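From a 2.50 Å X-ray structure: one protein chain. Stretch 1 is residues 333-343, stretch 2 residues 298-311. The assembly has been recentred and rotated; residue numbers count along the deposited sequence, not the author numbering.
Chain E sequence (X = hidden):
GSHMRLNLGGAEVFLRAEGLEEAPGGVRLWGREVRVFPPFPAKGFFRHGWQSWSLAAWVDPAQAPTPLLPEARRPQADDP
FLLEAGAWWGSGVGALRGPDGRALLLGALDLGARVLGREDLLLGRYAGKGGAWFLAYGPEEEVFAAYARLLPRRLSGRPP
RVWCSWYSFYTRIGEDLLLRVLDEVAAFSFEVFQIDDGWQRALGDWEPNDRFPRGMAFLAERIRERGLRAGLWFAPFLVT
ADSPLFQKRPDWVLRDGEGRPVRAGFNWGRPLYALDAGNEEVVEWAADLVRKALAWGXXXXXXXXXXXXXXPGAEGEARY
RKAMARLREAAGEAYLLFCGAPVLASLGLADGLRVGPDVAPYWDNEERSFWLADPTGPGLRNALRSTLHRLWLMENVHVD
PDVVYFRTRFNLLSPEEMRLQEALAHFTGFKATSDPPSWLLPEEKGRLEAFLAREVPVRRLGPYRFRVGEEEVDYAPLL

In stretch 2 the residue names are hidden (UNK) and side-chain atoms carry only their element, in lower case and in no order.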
# COMPACT_ATOMS: atom_id res chain seq x y z
N GLU E 333 17.89 -39.51 -39.84
CA GLU E 333 16.98 -40.54 -39.37
C GLU E 333 17.23 -40.95 -37.93
O GLU E 333 16.58 -41.86 -37.43
CB GLU E 333 17.07 -41.76 -40.30
CG GLU E 333 16.79 -41.39 -41.76
CD GLU E 333 16.80 -42.58 -42.71
OE1 GLU E 333 17.81 -43.33 -42.74
OE2 GLU E 333 15.80 -42.76 -43.43
N ALA E 334 18.15 -40.28 -37.24
CA ALA E 334 18.32 -40.52 -35.82
C ALA E 334 17.00 -40.31 -35.10
O ALA E 334 16.08 -39.67 -35.62
CB ALA E 334 19.41 -39.62 -35.26
N TYR E 335 16.90 -40.89 -33.91
CA TYR E 335 15.70 -40.78 -33.08
C TYR E 335 15.82 -39.55 -32.20
O TYR E 335 16.76 -39.45 -31.39
CB TYR E 335 15.51 -42.03 -32.22
CG TYR E 335 14.11 -42.15 -31.65
CD1 TYR E 335 13.73 -41.44 -30.51
CD2 TYR E 335 13.15 -42.96 -32.25
CE1 TYR E 335 12.46 -41.53 -29.99
CE2 TYR E 335 11.88 -43.06 -31.74
CZ TYR E 335 11.53 -42.35 -30.60
OH TYR E 335 10.27 -42.44 -30.08
N LEU E 336 14.88 -38.62 -32.33
CA LEU E 336 14.85 -37.45 -31.46
C LEU E 336 13.69 -37.58 -30.49
O LEU E 336 12.52 -37.70 -30.90
CB LEU E 336 14.75 -36.16 -32.27
CG LEU E 336 15.93 -35.94 -33.21
CD1 LEU E 336 15.74 -34.64 -33.96
CD2 LEU E 336 17.24 -35.97 -32.45
N LEU E 337 14.02 -37.61 -29.20
CA LEU E 337 13.05 -37.55 -28.12
C LEU E 337 13.01 -36.12 -27.62
O LEU E 337 14.03 -35.61 -27.14
CB LEU E 337 13.43 -38.50 -26.99
CG LEU E 337 12.53 -38.38 -25.75
CD1 LEU E 337 11.14 -38.94 -26.03
CD2 LEU E 337 13.14 -39.08 -24.55
N PHE E 338 11.85 -35.46 -27.76
CA PHE E 338 11.67 -34.08 -27.32
C PHE E 338 11.21 -34.05 -25.87
O PHE E 338 10.23 -34.73 -25.51
CB PHE E 338 10.65 -33.34 -28.19
CG PHE E 338 11.20 -32.86 -29.52
CD1 PHE E 338 12.26 -33.51 -30.14
CD2 PHE E 338 10.62 -31.77 -30.16
CE1 PHE E 338 12.73 -33.09 -31.38
CE2 PHE E 338 11.09 -31.34 -31.40
CZ PHE E 338 12.15 -32.00 -32.00
N CYS E 339 11.88 -33.24 -25.05
CA CYS E 339 11.57 -33.13 -23.63
C CYS E 339 11.51 -31.66 -23.24
O CYS E 339 12.23 -30.83 -23.81
CB CYS E 339 12.62 -33.90 -22.77
SG CYS E 339 12.16 -34.13 -20.97
N GLY E 340 10.67 -31.33 -22.25
CA GLY E 340 10.51 -29.95 -21.83
C GLY E 340 10.06 -29.04 -22.95
O GLY E 340 10.42 -27.85 -23.00
N ALA E 341 9.28 -29.58 -23.85
CA ALA E 341 9.14 -29.02 -25.16
C ALA E 341 7.71 -28.56 -25.39
O ALA E 341 6.77 -29.21 -24.92
CB ALA E 341 9.52 -30.06 -26.23
N PRO E 342 7.53 -27.46 -26.12
CA PRO E 342 6.20 -27.12 -26.64
C PRO E 342 5.55 -28.33 -27.28
O PRO E 342 6.05 -28.88 -28.25
CB PRO E 342 6.51 -26.04 -27.68
CG PRO E 342 7.77 -25.42 -27.18
CD PRO E 342 8.57 -26.56 -26.64
N VAL E 343 4.42 -28.77 -26.72
CA VAL E 343 3.86 -30.05 -27.14
C VAL E 343 3.39 -29.98 -28.59
O VAL E 343 3.89 -30.70 -29.46
CB VAL E 343 2.75 -30.48 -26.18
CG1 VAL E 343 1.91 -31.58 -26.79
CG2 VAL E 343 3.37 -30.96 -24.86
N UNK E 298 26.26 -41.79 -31.38
CA UNK E 298 24.90 -41.76 -30.83
C UNK E 298 23.89 -41.48 -31.94
O UNK E 298 24.06 -40.52 -32.69
c UNK E 298 26.31 -41.80 -26.45
c UNK E 298 25.77 -40.92 -28.62
o UNK E 298 28.49 -41.54 -25.57
c UNK E 298 27.99 -40.67 -27.72
c UNK E 298 27.08 -40.46 -28.73
c UNK E 298 25.41 -41.60 -27.47
c UNK E 298 24.79 -40.70 -29.74
c UNK E 298 27.59 -41.34 -26.59
N UNK E 299 22.84 -42.30 -32.03
CA UNK E 299 21.74 -42.03 -32.96
C UNK E 299 20.38 -41.99 -32.26
O UNK E 299 19.34 -42.07 -32.93
c UNK E 299 21.73 -43.06 -34.09
c UNK E 299 21.55 -44.48 -33.58
o UNK E 299 21.16 -45.35 -34.39
o UNK E 299 21.80 -44.73 -32.38
N UNK E 300 20.36 -41.89 -30.93
CA UNK E 300 19.16 -41.61 -30.16
C UNK E 300 19.50 -40.41 -29.28
O UNK E 300 20.45 -40.47 -28.49
c UNK E 300 16.41 -41.79 -26.50
c UNK E 300 15.25 -42.47 -26.83
c UNK E 300 17.53 -41.91 -27.30
c UNK E 300 15.20 -43.26 -27.96
c UNK E 300 16.33 -43.37 -28.76
o UNK E 300 14.14 -42.35 -26.04
c UNK E 300 17.51 -42.69 -28.45
c UNK E 300 18.74 -42.84 -29.33
N UNK E 301 18.77 -39.31 -29.45
CA UNK E 301 19.10 -38.06 -28.76
C UNK E 301 17.91 -37.57 -27.95
O UNK E 301 16.79 -37.51 -28.46
c UNK E 301 21.94 -37.65 -29.73
c UNK E 301 21.02 -36.23 -31.63
c UNK E 301 19.53 -36.99 -29.75
c UNK E 301 20.73 -37.35 -30.62
N UNK E 302 18.16 -37.25 -26.69
CA UNK E 302 17.15 -36.67 -25.82
C UNK E 302 17.44 -35.17 -25.73
O UNK E 302 18.40 -34.75 -25.09
c UNK E 302 15.19 -37.01 -21.10
n UNK E 302 15.22 -37.81 -19.82
c UNK E 302 16.04 -37.65 -22.20
c UNK E 302 17.14 -37.33 -24.45
c UNK E 302 16.05 -36.83 -23.50
N UNK E 303 16.62 -34.39 -26.41
CA UNK E 303 16.78 -32.95 -26.47
C UNK E 303 15.83 -32.37 -25.44
O UNK E 303 14.61 -32.55 -25.54
c UNK E 303 17.03 -32.59 -30.36
c UNK E 303 17.33 -33.13 -28.95
c UNK E 303 18.82 -33.00 -28.62
c UNK E 303 16.49 -32.43 -27.88
N UNK E 304 16.38 -31.70 -24.45
CA UNK E 304 15.65 -31.35 -23.25
C UNK E 304 15.57 -29.84 -23.11
O UNK E 304 16.33 -29.10 -23.74
o UNK E 304 15.76 -33.00 -19.98
o UNK E 304 14.18 -31.75 -20.90
c UNK E 304 15.34 -32.25 -20.89
c UNK E 304 16.32 -31.95 -22.01
N UNK E 305 14.63 -29.40 -22.26
CA UNK E 305 14.43 -27.99 -21.96
C UNK E 305 14.20 -27.19 -23.23
O UNK E 305 14.65 -26.06 -23.35
c UNK E 305 16.27 -29.19 -19.55
c UNK E 305 15.75 -27.92 -19.79
c UNK E 305 15.97 -28.90 -17.18
c UNK E 305 15.33 -27.16 -18.71
c UNK E 305 15.62 -27.40 -21.19
c UNK E 305 16.39 -29.68 -18.25
c UNK E 305 15.44 -27.64 -17.41
N UNK E 306 13.49 -27.79 -24.18
CA UNK E 306 13.28 -27.17 -25.48
C UNK E 306 12.33 -25.99 -25.42
O UNK E 306 12.25 -25.23 -26.40
c UNK E 306 13.71 -29.35 -26.91
c UNK E 306 12.76 -28.21 -26.47
c UNK E 306 12.98 -30.28 -27.87
c UNK E 306 14.94 -28.79 -27.56
N UNK E 307 11.60 -25.80 -24.31
CA UNK E 307 10.87 -24.55 -24.12
C UNK E 307 11.79 -23.33 -24.22
O UNK E 307 11.33 -22.24 -24.58
c UNK E 307 12.61 -25.20 -19.94
c UNK E 307 10.15 -24.56 -22.75
c UNK E 307 11.42 -23.05 -21.16
c UNK E 307 12.31 -22.85 -20.14
c UNK E 307 12.90 -23.93 -19.53
c UNK E 307 11.71 -25.40 -20.97
o UNK E 307 13.80 -23.75 -18.52
c UNK E 307 11.10 -24.34 -21.60
N UNK E 308 13.07 -23.47 -23.87
CA UNK E 308 13.96 -22.32 -23.93
C UNK E 308 14.04 -21.73 -25.33
O UNK E 308 14.19 -20.51 -25.48
c UNK E 308 15.35 -22.70 -23.43
N UNK E 309 13.90 -22.56 -26.36
CA UNK E 309 13.95 -22.08 -27.73
C UNK E 309 12.67 -21.37 -28.17
O UNK E 309 12.65 -20.77 -29.25
c UNK E 309 14.24 -23.24 -28.67
N UNK E 310 11.60 -21.43 -27.36
CA UNK E 310 10.31 -20.87 -27.75
C UNK E 310 9.84 -19.77 -26.81
O UNK E 310 8.69 -19.33 -26.92
c UNK E 310 9.26 -21.98 -27.84
N UNK E 311 10.69 -19.29 -25.92
CA UNK E 311 10.29 -18.18 -25.08
C UNK E 311 9.96 -16.96 -25.95
O UNK E 311 10.54 -16.78 -27.03
c UNK E 311 12.70 -18.98 -22.18
c UNK E 311 11.41 -18.98 -22.99
c UNK E 311 10.17 -18.93 -22.07
c UNK E 311 11.39 -17.87 -24.06

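Position 298 carries one carbon, then a six-carbon ring bearing one oxygen: Tyr298. Its ring leads away from stretch 1, and its hydroxyl is hydrogen-bonded elsewhere in the structure. Position 299 has two carbons, the second holding two oxygens, which makes it Asp299. Its CB lies 4.3 Å from CB of Ala334, whose small side chain fits closely beside this backbone, while its O accepts the first rung of the sheet from Tyr335 N at 2.9 Å.

At 300 a ring of six carbons with one oxygen again follows a single carbon, identifying Tyr300. Its ring lies nearly parallel to that of Tyr335, with planes at 3° and centroids 5.0 Å apart, but slid so that the two barely overlap; CE2 of Tyr300 approaches CD1 of Tyr335 to 3.5 Å. The flat side chains thus pack side by side on one face of the sheet, where Tyr300 OH also reaches to 3.7 Å from Leu337 CD2.

Position 301 shows four carbons forked at the second, the pattern of Leu301. It faces the other side of the sheet, its CB 3.7 Å from Leu336 CD2, an apolar match for a buried place. Position 302 is four carbons in a row ending in nitrogen: Lys302, with every chi angle t. The extended chain lays its CG 3.8 Å from Leu337 CD2 and carries the amino group to a hydrogen bond elsewhere in the structure, so aliphatic packing and a satisfied polar end are combined.

The four carbons at 303, forked at the second, give Leu303, whose CD1 lies 4.0 Å from Leu336 CD2 and 4.4 Å from Phe338 CE1. At 304, two carbons with a pair of oxygens on the second mean Asp304. Its OD1 accepts a hydrogen bond from the N of position 305 (2.8 Å), bracing the turn, and sits 3.1 Å from Cys339 SG. Position 305 itself has a six-carbon ring without oxygen, hence Phe305, pointing away from stretch 1.

Position 306, four carbons forked at the second, is Leu306; its CD1 covers one face of the Phe338 ring, 3.5 Å from CG, in a CH-pi contact. The oxygen-bearing ring at 307 is Tyr307, with Gly340 O at the ring's edge. Positions 308, 309 and 310 each have one carbon: Ala308, Ala309 and Ala310. The first two do not touch stretch 1, whereas CB of Ala310 meets Pro342 CG at 3.8 Å. Four forked carbons at 311 give Leu311, out of reach.

The contact is a parallel sheet in which backbone bonds alternate, from Tyr335 N to Asp299 O through Cys339 N to Leu303 O. Side chains fill both faces: Tyr335, Leu337, Tyr300 and Lys302 on one, Leu336, Phe338, Leu301 and Leu303 on the other. Beyond the strands, Tyr307 N donates to Gly340 O at 2.7 Å. Glycine suits position 340 because its phi is positive and a CB would clash with Phe305 N.

Stretch 2 298-311: YDYLKLDFLYAAAL
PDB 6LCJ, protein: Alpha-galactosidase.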